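Local structure of xyloglucan-specific endo-beta-1,4-glucanase (Uncultured bacterium, 4W88) at residues H103-T106 with N107-K111; G161-P164 with A165-K168; V291-L294 with D295-G298; W326-D329 with D330-D333. The protein hydrolyses internal beta-1,4-glucosidic bonds in the backbone of xyloglucan, acting as an endo-glucanase of glycoside hydrolase family 5. The protein carries 1 engineered substitution. All blocks are in the same frame, centred on the assembly; numbering follows the deposited sequence.

Interaction 1. Residues H103-T106 with N107-K111; sequences HHET and NYWLK
E105 and W109 carry this tight turn. The glutamate CB rests against the pyrrole part of the indole, 3.5 Å from W109 NE1. CG lies beside the benzo part, 3.8 Å from W109 CZ2. The chain bends at chi2 (-52°), which turns the carboxylate back towards the N-H edge of the indole, and OE1 accepts from W109 NE1 at 3.0 Å on its anti side, tilted a little from the ring plane. The other oxygen, OE2, takes the backbone N-H of F64, so the carboxylate ties the turn to the loop after strand 57-60. The backbone of the same residue is gripped: E105 O receives Y108 N (2.9 Å) and L110 N (3.0 Å) from opposite faces of its carbonyl plane. Further along, the K111 chain bends back and NZ donates a hydrogen bond to T106 O at 3.2 Å. On the other flank a water joins three side chains: it donates to N107 OD1 and bonds to H104 ND1 and T106 OG1 (2.6 Å). Behind W109 lies helix 117-134, with L124 and I127 against the indole. The result is a short 3-10 turn closed by an inverse gamma turn at L110, set in the loop after the third strand of the TIM barrel, where H103 hydrogen-bonds a bound Tris molecule and H104 lies close to it.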
loop_
_atom_site.group_PDB
_atom_site.type_symbol
_atom_site.label_atom_id
_atom_site.label_comp_id
_atom_site.label_asym_id
_atom_site.label_seq_id
_atom_site.Cartn_x
_atom_site.Cartn_y
_atom_site.Cartn_z
ATOM N N HIS A 103 -3.323 -7.997 1.871
ATOM C CA HIS A 103 -2.222 -7.989 0.952
ATOM C C HIS A 103 -2.320 -9.131 -0.093
ATOM O O HIS A 103 -3.123 -8.982 -1.025
ATOM C CB HIS A 103 -0.866 -7.838 1.644
ATOM C CG HIS A 103 0.125 -7.110 0.785
ATOM N ND1 HIS A 103 0.103 -5.731 0.639
ATOM C CD2 HIS A 103 1.173 -7.549 0.042
ATOM C CE1 HIS A 103 1.088 -5.373 -0.168
ATOM N NE2 HIS A 103 1.741 -6.453 -0.539
ATOM N N HIS A 104 -1.566 -10.220 0.053
ATOM C CA HIS A 104 -1.493 -11.244 -0.995
ATOM C C HIS A 104 -2.691 -12.221 -0.922
ATOM O O HIS A 104 -2.553 -13.447 -1.186
ATOM C CB HIS A 104 -0.181 -12.022 -0.921
ATOM C CG HIS A 104 1.011 -11.201 -1.345
ATOM N ND1 HIS A 104 1.056 -10.469 -2.542
ATOM C CD2 HIS A 104 2.198 -10.982 -0.716
ATOM C CE1 HIS A 104 2.226 -9.881 -2.618
ATOM N NE2 HIS A 104 2.927 -10.171 -1.527
ATOM N N GLU A 105 -3.836 -11.686 -0.531
ATOM C CA GLU A 105 -5.113 -12.395 -0.631
ATOM C C GLU A 105 -5.371 -12.887 -2.058
ATOM O O GLU A 105 -6.045 -13.884 -2.274
ATOM C CB GLU A 105 -6.281 -11.487 -0.224
ATOM C CG GLU A 105 -6.065 -10.712 1.068
ATOM C CD GLU A 105 -5.632 -11.501 2.325
ATOM O OE1 GLU A 105 -5.960 -12.714 2.432
ATOM O OE2 GLU A 105 -4.907 -10.910 3.180
ATOM N N THR A 106 -4.745 -12.165 -2.980
ATOM C CA THR A 106 -4.793 -12.385 -4.427
ATOM C C THR A 106 -4.121 -13.735 -4.848
ATOM O O THR A 106 -4.342 -14.229 -6.001
ATOM C CB THR A 106 -4.084 -11.203 -5.128
ATOM O OG1 THR A 106 -2.875 -10.802 -4.419
ATOM C CG2 THR A 106 -5.053 -10.023 -5.241
ATOM N N ASN A 107 -3.283 -14.338 -3.960
ATOM C CA ASN A 107 -2.696 -15.665 -4.256
ATOM C C ASN A 107 -3.695 -16.766 -3.863
ATOM O O ASN A 107 -3.476 -17.917 -4.213
ATOM C CB ASN A 107 -1.462 -15.969 -3.467
ATOM C CG ASN A 107 -0.289 -15.069 -3.789
ATOM O OD1 ASN A 107 -0.369 -14.189 -4.687
ATOM N ND2 ASN A 107 0.835 -15.314 -3.098
ATOM N N TYR A 108 -4.776 -16.392 -3.146
ATOM C CA TYR A 108 -5.631 -17.328 -2.414
ATOM C C TYR A 108 -7.055 -17.120 -2.932
ATOM O O TYR A 108 -7.410 -17.657 -4.005
ATOM C CB TYR A 108 -5.469 -17.137 -0.903
ATOM C CG TYR A 108 -4.114 -17.572 -0.415
ATOM C CD1 TYR A 108 -3.791 -18.908 -0.237
ATOM C CD2 TYR A 108 -3.099 -16.624 -0.261
ATOM C CE1 TYR A 108 -2.498 -19.301 0.113
ATOM C CE2 TYR A 108 -1.819 -17.013 0.031
ATOM C CZ TYR A 108 -1.533 -18.341 0.291
ATOM O OH TYR A 108 -0.267 -18.779 0.550
ATOM N N TRP A 109 -7.886 -16.442 -2.160
ATOM C CA TRP A 109 -9.289 -16.319 -2.440
ATOM C C TRP A 109 -9.679 -15.092 -3.271
ATOM O O TRP A 109 -10.762 -15.085 -3.894
ATOM C CB TRP A 109 -10.027 -16.238 -1.091
ATOM C CG TRP A 109 -9.581 -15.075 -0.208
ATOM C CD1 TRP A 109 -8.560 -15.059 0.648
ATOM C CD2 TRP A 109 -10.199 -13.771 -0.160
ATOM N NE1 TRP A 109 -8.466 -13.801 1.238
ATOM C CE2 TRP A 109 -9.479 -13.008 0.762
ATOM C CE3 TRP A 109 -11.271 -13.180 -0.837
ATOM C CZ2 TRP A 109 -9.770 -11.706 1.022
ATOM C CZ3 TRP A 109 -11.588 -11.868 -0.569
ATOM C CH2 TRP A 109 -10.825 -11.137 0.371
ATOM N N LEU A 110 -8.818 -14.054 -3.269
ATOM C CA LEU A 110 -9.173 -12.775 -3.880
ATOM C C LEU A 110 -8.778 -12.776 -5.369
ATOM O O LEU A 110 -7.745 -12.216 -5.768
ATOM C CB LEU A 110 -8.603 -11.582 -3.131
ATOM C CG LEU A 110 -9.419 -10.293 -3.211
ATOM C CD1 LEU A 110 -8.787 -9.188 -2.368
ATOM C CD2 LEU A 110 -9.577 -9.769 -4.625
ATOM N N LYS A 111 -9.556 -13.508 -6.152
ATOM C CA LYS A 111 -9.377 -13.671 -7.599
ATOM C C LYS A 111 -10.620 -13.048 -8.218
ATOM O O LYS A 111 -11.746 -13.486 -7.922
ATOM C CB LYS A 111 -9.271 -15.124 -7.962
ATOM C CG LYS A 111 -8.269 -15.846 -7.112
ATOM C CD LYS A 111 -7.061 -16.176 -7.834
ATOM C CE LYS A 111 -6.070 -17.023 -7.075
ATOM N NZ LYS A 111 -4.712 -16.897 -7.701
HETATM O O HOH W 1 -0.409 -11.404 -4.864
#

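Interaction 2. Residues G161-P164 with A165-K168; sequences GGTP and AERK
A capping box opens helix 164-182: T163 is the N-cap, and it trades bonds with E166 three residues on. T163 OG1 accepts from E166 N at 3.2 Å, while T163 N gives its hydrogen to E166 OE1 at 2.9 Å, meeting that oxygen on its anti side. The threonine hydroxyl can do this because it sits between its own backbone N and carbonyl carbon (chi1 66°), facing the first turn. E166 runs extended beyond CG, with its CG 3.4 Å from T163 OG1, which brings the carboxylate back to the backbone N of the N-cap residue. R167 is bent instead: its chain turns at chi3 (-68°) and swings the guanidinium back over the start of the helix, one face above the T163-P164 peptide and NH2 3.7 Å from P164 CG. At the edge of the group, NH1 donates to G161 O at 3.0 Å, the oxygen lying in the guanidinium plane although the nitrogen stands well above the carbonyl plane. Backbone bonds from R167 N to T163 O and from K168 N to P164 O begin the regular helix. Outward, E166 OE2 is held by Y198 OH and T112 OG1, and R167 NE forms a salt bridge with D209. The cap thus joins the loop after strand 142-145 to loops that follow strands 97-101 and 193-196.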
loop_
_atom_site.group_PDB
_atom_site.type_symbol
_atom_site.label_atom_id
_atom_site.label_comp_id
_atom_site.label_asym_id
_atom_site.label_seq_id
_atom_site.Cartn_x
_atom_site.Cartn_y
_atom_site.Cartn_z
ATOM N N GLY A 161 -5.120 -2.905 -15.701
ATOM C CA GLY A 161 -6.435 -2.448 -15.205
ATOM C C GLY A 161 -7.623 -3.376 -15.415
ATOM O O GLY A 161 -8.775 -2.967 -15.178
ATOM N N GLY A 162 -7.351 -4.604 -15.879
ATOM C CA GLY A 162 -8.402 -5.598 -15.973
ATOM C C GLY A 162 -9.392 -5.359 -17.098
ATOM O O GLY A 162 -9.139 -4.564 -17.982
ATOM N N THR A 163 -10.521 -6.051 -17.013
ATOM C CA THR A 163 -11.606 -5.926 -17.951
ATOM C C THR A 163 -12.720 -5.042 -17.355
ATOM O O THR A 163 -12.746 -4.824 -16.135
ATOM C CB THR A 163 -12.236 -7.295 -18.255
ATOM O OG1 THR A 163 -12.878 -7.795 -17.060
ATOM C CG2 THR A 163 -11.155 -8.252 -18.740
ATOM N N PRO A 164 -13.634 -4.541 -18.195
ATOM C CA PRO A 164 -14.698 -3.707 -17.662
ATOM C C PRO A 164 -15.527 -4.408 -16.599
ATOM O O PRO A 164 -15.895 -3.778 -15.576
ATOM C CB PRO A 164 -15.519 -3.393 -18.926
ATOM C CG PRO A 164 -14.452 -3.308 -19.997
ATOM C CD PRO A 164 -13.631 -4.535 -19.677
ATOM N N ALA A 165 -15.821 -5.707 -16.795
ATOM C CA ALA A 165 -16.602 -6.422 -15.757
ATOM C C ALA A 165 -15.834 -6.520 -14.408
ATOM O O ALA A 165 -16.399 -6.445 -13.324
ATOM C CB ALA A 165 -17.030 -7.800 -16.246
ATOM N N GLU A 166 -14.531 -6.719 -14.507
ATOM C CA GLU A 166 -13.686 -6.786 -13.323
ATOM C C GLU A 166 -13.689 -5.448 -12.586
ATOM O O GLU A 166 -13.690 -5.395 -11.354
ATOM C CB GLU A 166 -12.276 -7.190 -13.700
ATOM C CG GLU A 166 -12.064 -8.696 -13.929
ATOM C CD GLU A 166 -10.649 -9.025 -14.335
ATOM O OE1 GLU A 166 -10.226 -8.449 -15.384
ATOM O OE2 GLU A 166 -9.955 -9.762 -13.573
ATOM N N ARG A 167 -13.617 -4.357 -13.332
ATOM C CA ARG A 167 -13.636 -3.068 -12.719
ATOM C C ARG A 167 -14.976 -2.781 -12.021
ATOM O O ARG A 167 -14.955 -2.148 -10.972
ATOM C CB ARG A 167 -13.252 -1.980 -13.696
ATOM C CG ARG A 167 -11.806 -2.097 -14.120
ATOM C CD ARG A 167 -11.345 -0.886 -14.884
ATOM N NE ARG A 167 -11.950 -0.721 -16.174
ATOM C CZ ARG A 167 -11.491 -1.205 -17.340
ATOM N NH1 ARG A 167 -10.456 -1.968 -17.393
ATOM N NH2 ARG A 167 -12.146 -0.925 -18.452
ATOM N N LYS A 168 -16.107 -3.241 -12.581
ATOM C CA LYS A 168 -17.394 -3.206 -11.849
ATOM C C LYS A 168 -17.314 -3.968 -10.514
ATOM O O LYS A 168 -17.819 -3.489 -9.496
ATOM C CB LYS A 168 -18.636 -3.648 -12.706
ATOM C CG LYS A 168 -18.962 -2.848 -13.964
ATOM C CD LYS A 168 -20.336 -3.259 -14.586
ATOM C CE LYS A 168 -20.260 -4.468 -15.541
ATOM N NZ LYS A 168 -19.954 -4.196 -16.996
#

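Interaction 3. Residues V291-L294 with D295-G298; sequences VGTL and DQDG
V291 O lies over one face of the D295 carboxylate, 3.2 Å from CG, and V291 CG1 approaches from the same side, 3.8 Å from OD2. That methyl points to the carboxylate because it stands opposite the backbone N of V291 (chi1 -176°). No bond joins the carboxylate to V291 O, since both are acceptors; instead OD2 takes a hydrogen bond from H338 ND1, whose side chain also packs on V291. Q296 lies alongside T293, the two pointing the same way, with Q296 CG 3.2 Å from T293 O. In the backbone the helix tightens as it ends. D295 N still reaches V291 O at 2.8 Å, but Q296 N turns mainly to T293 O (3.3 Å) and D297 N to L294 O (3.1 Å). D297 leaves the turn for helix 246-261, where OD1 forms a salt bridge with K257 and OD2 a hydrogen bond with Y253 OH. G298, with positive phi, returns its N-H to D295 O across a type I turn, while V299 N reaches back to L294 O. This is a Schellman motif, ending helix 280-295 and leading the chain into strand 300-305 of the barrel.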
loop_
_atom_site.group_PDB
_atom_site.type_symbol
_atom_site.label_atom_id
_atom_site.label_comp_id
_atom_site.label_asym_id
_atom_site.label_seq_id
_atom_site.Cartn_x
_atom_site.Cartn_y
_atom_site.Cartn_z
ATOM N N VAL A 291 8.913 12.160 -6.846
ATOM C CA VAL A 291 8.309 12.744 -5.642
ATOM C C VAL A 291 8.011 14.214 -5.839
ATOM O O VAL A 291 6.956 14.713 -5.391
ATOM C CB VAL A 291 9.109 12.425 -4.378
ATOM C CG1 VAL A 291 8.391 12.965 -3.135
ATOM C CG2 VAL A 291 9.325 10.897 -4.259
ATOM N N GLY A 292 8.909 14.909 -6.533
ATOM C CA GLY A 292 8.631 16.301 -6.932
ATOM C C GLY A 292 7.307 16.522 -7.696
ATOM O O GLY A 292 6.583 17.545 -7.468
ATOM N N THR A 293 6.955 15.554 -8.529
ATOM C CA THR A 293 5.725 15.590 -9.260
ATOM C C THR A 293 4.534 15.463 -8.271
ATOM O O THR A 293 3.577 16.240 -8.346
ATOM C CB THR A 293 5.655 14.490 -10.341
ATOM O OG1 THR A 293 6.646 14.734 -11.348
ATOM C CG2 THR A 293 4.247 14.472 -11.023
ATOM N N LEU A 294 4.613 14.511 -7.332
ATOM C CA LEU A 294 3.569 14.323 -6.299
ATOM C C LEU A 294 3.400 15.543 -5.417
ATOM O O LEU A 294 2.253 15.955 -5.088
ATOM C CB LEU A 294 3.887 13.109 -5.436
ATOM C CG LEU A 294 3.855 11.771 -6.157
ATOM C CD1 LEU A 294 4.142 10.675 -5.138
ATOM C CD2 LEU A 294 2.620 11.481 -7.000
ATOM N N ASP A 295 4.538 16.147 -5.079
ATOM C CA ASP A 295 4.544 17.312 -4.171
ATOM C C ASP A 295 3.812 18.519 -4.738
ATOM O O ASP A 295 3.368 19.400 -4.000
ATOM C CB ASP A 295 5.960 17.697 -3.788
ATOM C CG ASP A 295 6.611 16.670 -2.876
ATOM O OD1 ASP A 295 5.870 15.864 -2.228
ATOM O OD2 ASP A 295 7.872 16.712 -2.757
ATOM N N GLN A 296 3.656 18.580 -6.039
ATOM C CA GLN A 296 2.947 19.731 -6.623
ATOM C C GLN A 296 1.551 19.852 -6.073
ATOM O O GLN A 296 1.002 20.954 -6.042
ATOM C CB GLN A 296 2.792 19.547 -8.117
ATOM C CG GLN A 296 4.089 19.403 -8.877
ATOM C CD GLN A 296 3.797 19.101 -10.329
ATOM O OE1 GLN A 296 3.332 17.983 -10.731
ATOM N NE2 GLN A 296 3.970 20.111 -11.118
ATOM N N ASP A 297 0.916 18.719 -5.769
ATOM C CA ASP A 297 -0.440 18.733 -5.235
ATOM C C ASP A 297 -0.521 18.152 -3.809
ATOM O O ASP A 297 -1.603 17.806 -3.324
ATOM C CB ASP A 297 -1.409 18.014 -6.187
ATOM C CG ASP A 297 -1.487 18.690 -7.526
ATOM O OD1 ASP A 297 -2.193 19.733 -7.570
ATOM O OD2 ASP A 297 -0.778 18.260 -8.495
ATOM N N GLY A 298 0.616 18.060 -3.141
ATOM C CA GLY A 298 0.696 17.518 -1.782
ATOM C C GLY A 298 0.255 16.060 -1.656
ATOM O O GLY A 298 -0.265 15.629 -0.580
#

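Interaction 4. Residues W326-D329 with D330-D333; sequences WYND and DIVD
N328 caps the N-terminus of helix 329-336: its OD1 accepts from I331 N at 3.1 Å along an almost straight N-H line (176°). CG lies opposite the backbone N (chi1 -170°), a rotation that carries the amide across to the first turn. There it crosses the isoleucine side chain at about a right angle, with I331 CD1 3.5 Å from N328 ND2. V332 makes the second contact. Its N hydrogen-bonds to N328 O, and its methyls reach the indole of W326: CG1 lies over one face near the rim, while CG2 touches CE3 at 3.7 Å. D333 N hydrogen-bonds to D329 O, and the D333 carboxylate leans over the same carbonyl, CG at 3.0 Å. In the next shell, N328 ND2 is bound by Y309 OH and T280 OG1, which fixes the turn of the amide that offers OD1 to the helix. R53, at the end of helix 44-53, forms salt bridges with both D329 and D333 and a cation-pi contact with W326; its charge probably eases the closeness of the two acids. On the other flank I331 packs on I283 and I287 of helix 280-295, and its CG1 stays 3.6 Å from N328 OD1.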
loop_
_atom_site.group_PDB
_atom_site.type_symbol
_atom_site.label_atom_id
_atom_site.label_comp_id
_atom_site.label_asym_id
_atom_site.label_seq_id
_atom_site.Cartn_x
_atom_site.Cartn_y
_atom_site.Cartn_z
ATOM N N TRP A 326 20.882 2.132 7.458
ATOM C CA TRP A 326 20.323 2.229 6.156
ATOM C C TRP A 326 21.307 1.699 5.118
ATOM O O TRP A 326 22.528 2.001 5.180
ATOM C CB TRP A 326 19.838 3.662 5.886
ATOM C CG TRP A 326 18.783 4.067 6.847
ATOM C CD1 TRP A 326 18.980 4.629 8.072
ATOM C CD2 TRP A 326 17.366 3.902 6.694
ATOM N NE1 TRP A 326 17.758 4.855 8.699
ATOM C CE2 TRP A 326 16.759 4.355 7.892
ATOM C CE3 TRP A 326 16.530 3.371 5.684
ATOM C CZ2 TRP A 326 15.348 4.343 8.069
ATOM C CZ3 TRP A 326 15.156 3.379 5.864
ATOM C CH2 TRP A 326 14.577 3.813 7.048
ATOM N N TYR A 327 20.804 0.916 4.165
ATOM C CA TYR A 327 21.682 0.386 3.099
ATOM C C TYR A 327 22.337 1.458 2.220
ATOM O O TYR A 327 23.441 1.278 1.695
ATOM C CB TYR A 327 20.912 -0.507 2.159
ATOM C CG TYR A 327 20.470 -1.842 2.719
ATOM C CD1 TYR A 327 21.408 -2.828 3.029
ATOM C CD2 TYR A 327 19.096 -2.119 2.953
ATOM C CE1 TYR A 327 20.996 -4.040 3.571
ATOM C CE2 TYR A 327 18.693 -3.362 3.459
ATOM C CZ TYR A 327 19.637 -4.280 3.772
ATOM O OH TYR A 327 19.281 -5.490 4.260
ATOM N N ASN A 328 21.607 2.550 2.001
ATOM C CA ASN A 328 22.034 3.582 1.059
ATOM C C ASN A 328 21.566 4.943 1.534
ATOM O O ASN A 328 20.423 5.295 1.325
ATOM C CB ASN A 328 21.549 3.241 -0.357
ATOM C CG ASN A 328 22.159 4.130 -1.390
ATOM O OD1 ASN A 328 22.279 5.345 -1.213
ATOM N ND2 ASN A 328 22.600 3.527 -2.472
ATOM N N ASP A 329 22.415 5.667 2.258
ATOM C CA ASP A 329 21.926 6.871 2.917
ATOM C C ASP A 329 21.632 7.987 1.914
ATOM O O ASP A 329 20.800 8.855 2.177
ATOM C CB ASP A 329 22.938 7.398 3.940
ATOM C CG ASP A 329 22.861 6.690 5.257
ATOM O OD1 ASP A 329 21.768 6.479 5.789
ATOM O OD2 ASP A 329 23.930 6.318 5.712
ATOM N N ASP A 330 22.272 7.964 0.739
ATOM C CA ASP A 330 21.965 8.994 -0.283
ATOM C C ASP A 330 20.543 8.858 -0.866
ATOM O O ASP A 330 19.816 9.845 -1.056
ATOM C CB ASP A 330 22.981 8.931 -1.414
ATOM C CG ASP A 330 24.347 9.481 -1.038
ATOM O OD1 ASP A 330 24.535 10.062 0.031
ATOM O OD2 ASP A 330 25.230 9.392 -1.867
ATOM N N ILE A 331 20.154 7.618 -1.195
ATOM C CA ILE A 331 18.776 7.349 -1.606
ATOM C C ILE A 331 17.765 7.746 -0.537
ATOM O O ILE A 331 16.763 8.460 -0.796
ATOM C CB ILE A 331 18.588 5.868 -2.017
ATOM C CG1 ILE A 331 19.403 5.589 -3.299
ATOM C CG2 ILE A 331 17.121 5.515 -2.240
ATOM C CD1 ILE A 331 19.426 4.165 -3.783
ATOM N N VAL A 332 18.055 7.346 0.683
ATOM C CA VAL A 332 17.144 7.627 1.794
ATOM C C VAL A 332 16.976 9.116 2.047
ATOM O O VAL A 332 15.834 9.589 2.226
ATOM C CB VAL A 332 17.500 6.801 3.019
ATOM C CG1 VAL A 332 16.659 7.190 4.236
ATOM C CG2 VAL A 332 17.290 5.344 2.706
ATOM N N ASP A 333 18.113 9.855 1.998
ATOM C CA ASP A 333 18.087 11.292 2.206
ATOM C C ASP A 333 17.139 11.935 1.138
ATOM O O ASP A 333 16.358 12.851 1.427
ATOM C CB ASP A 333 19.473 11.874 1.980
ATOM C CG ASP A 333 20.444 11.713 3.153
ATOM O OD1 ASP A 333 20.065 11.250 4.224
ATOM O OD2 ASP A 333 21.663 11.993 2.966
#

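All four contacts are local turns or helix ends around one barrel, and none touches another. Interactions 1 and 2 are nearest, about 17 Å between centres and about 6 Å between closest atoms; M152 bridges part of that space, touched by both K111 and E166. Interaction 1 is the one next to the bound ligands: the H104 side chain is about 4 Å from Tris and about 7 Å from a glucose unit of the oligosaccharide. In interaction 2, the side chain of E166 is about 11 Å from a bound GAL (beta-D-galactopyranose). Interactions 3 and 4, about 21 Å apart by centres, share helix 280-295, which interaction 3 ends and against which I331 of interaction 4 packs.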